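Local coordinates for putative lipoprotein (Bacteroides ovatus, PDB 3OQQ) that is of unknown function but is probably an extracellular lipoprotein, with calcium ions bound in its structure, at residues A[195-200]-A[303-308]. Sequence-based numbering, arbitrary orientation.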
# COMPACT_ATOMS: atom_id res chain seq x y z
N VAL A 195 -3.88 -7.42 -4.14
CA VAL A 195 -2.52 -7.03 -4.47
C VAL A 195 -1.74 -8.28 -4.83
O VAL A 195 -1.99 -9.35 -4.29
CB VAL A 195 -1.81 -6.21 -3.31
CG1 VAL A 195 -1.63 -7.04 -2.03
CG2 VAL A 195 -0.46 -5.61 -3.76
N VAL A 196 -0.86 -8.13 -5.77
CA VAL A 196 0.13 -9.12 -6.11
C VAL A 196 1.43 -8.60 -5.50
O VAL A 196 1.82 -7.47 -5.81
CB VAL A 196 0.30 -9.36 -7.64
CG1 VAL A 196 1.45 -10.32 -7.89
CG2 VAL A 196 -1.00 -9.84 -8.30
N LEU A 197 2.06 -9.39 -4.63
CA LEU A 197 3.37 -9.06 -4.07
C LEU A 197 4.35 -9.67 -5.04
O LEU A 197 4.76 -10.84 -4.89
CB LEU A 197 3.53 -9.59 -2.64
CG LEU A 197 2.51 -9.11 -1.62
CD1 LEU A 197 2.69 -9.85 -0.35
CD2 LEU A 197 2.55 -7.59 -1.43
N ASP A 198 4.63 -8.92 -6.11
CA ASP A 198 5.43 -9.32 -7.24
C ASP A 198 6.83 -9.80 -6.83
O ASP A 198 7.54 -9.09 -6.10
CB ASP A 198 5.51 -8.15 -8.23
CG ASP A 198 5.72 -8.58 -9.66
OD1 ASP A 198 6.75 -9.23 -9.93
OD2 ASP A 198 4.85 -8.29 -10.49
N GLY A 199 7.18 -11.01 -7.25
CA GLY A 199 8.47 -11.61 -6.93
C GLY A 199 8.52 -12.29 -5.57
O GLY A 199 9.51 -12.97 -5.28
N LEU A 200 7.48 -12.13 -4.71
CA LEU A 200 7.50 -12.82 -3.43
C LEU A 200 7.01 -14.26 -3.64
O LEU A 200 5.85 -14.57 -3.41
CB LEU A 200 6.71 -12.10 -2.33
CG LEU A 200 7.08 -12.62 -0.92
CD1 LEU A 200 8.48 -12.13 -0.47
CD2 LEU A 200 6.03 -12.28 0.05
N VAL A 303 -2.36 -9.38 6.68
CA VAL A 303 -1.57 -10.54 6.25
C VAL A 303 -0.16 -10.44 6.78
O VAL A 303 0.54 -9.46 6.55
CB VAL A 303 -1.55 -10.71 4.71
CG1 VAL A 303 -0.79 -11.98 4.30
CG2 VAL A 303 -2.97 -10.73 4.12
N ARG A 304 0.25 -11.47 7.50
CA ARG A 304 1.61 -11.63 7.98
C ARG A 304 2.23 -12.79 7.22
O ARG A 304 1.70 -13.90 7.24
CB ARG A 304 1.63 -11.87 9.50
CG ARG A 304 3.02 -11.90 10.11
CD ARG A 304 2.91 -12.20 11.57
NE ARG A 304 4.21 -12.45 12.19
CZ ARG A 304 4.42 -13.34 13.15
NH1 ARG A 304 3.42 -14.11 13.58
NH2 ARG A 304 5.63 -13.50 13.67
N LEU A 305 3.31 -12.53 6.48
CA LEU A 305 4.02 -13.58 5.74
C LEU A 305 5.39 -13.75 6.37
O LEU A 305 6.15 -12.78 6.42
CB LEU A 305 4.15 -13.25 4.24
CG LEU A 305 2.87 -12.87 3.50
CD1 LEU A 305 3.20 -12.29 2.19
CD2 LEU A 305 1.96 -14.07 3.29
N ILE A 306 5.68 -14.96 6.90
CA ILE A 306 6.93 -15.25 7.59
C ILE A 306 7.83 -15.98 6.61
O ILE A 306 7.45 -17.04 6.07
CB ILE A 306 6.71 -16.03 8.92
CG1 ILE A 306 5.77 -15.23 9.87
CG2 ILE A 306 8.03 -16.32 9.65
CD1 ILE A 306 4.38 -15.84 10.04
N GLY A 307 8.99 -15.37 6.35
CA GLY A 307 9.96 -15.92 5.42
C GLY A 307 10.59 -17.22 5.88
O GLY A 307 10.73 -17.45 7.09
N LYS A 308 10.98 -18.08 4.92
CA LYS A 308 11.64 -19.36 5.15
C LYS A 308 12.95 -19.12 5.88
O LYS A 308 13.71 -18.20 5.55
CB LYS A 308 11.93 -20.10 3.82
CG LYS A 308 10.76 -20.85 3.23
CD LYS A 308 10.86 -22.35 3.49
CE LYS A 308 9.95 -23.14 2.58
NZ LYS A 308 8.51 -22.87 2.84
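L197, L200 and L305 form an all-leucine contact with no flat group at the interface. The guanidinium of R304 lies away from it, beyond strand 298-307. I306 CD1 lies over one face of that group, 3.9 Å above the plane and nearer its margin than its middle, and E175 forms a salt bridge with R304 NH2. The motif is face-to-face packing of two antiparallel beta sheets, as in a beta sandwich. Strand 190-198 belongs to one sheet, between strands 266-272 and 333-339. Strand 298-307 belongs to the other, between strands 173-184 and 205-215.

Of segment 303-308, L305 alone touches segment 195-200. Its CG stands anti to the carbonyl carbon (chi1 -51°), and CD1 points toward strand 190-198, into the packed layer between the sheets. L197 CD1 meets L305 CD1 tip to tip at 3.6 Å. L176 and I208, on the strands next to 298-307, pack against L305. L176 also touches L197, and V195 reaches L178 on the same facing sheet.

L200 comes from a type II beta turn that spans L197 to L200. The turn is closed by L200 N bonding to L197 O at 3.0 Å. G199 takes the positive phi (83°) that this turn needs. The turn brings L200 back to the same side as L197. All three leucines are buried. The L200 side chain runs at a slant to L305, and its CD2 lies 3.5 Å from L305 CD1.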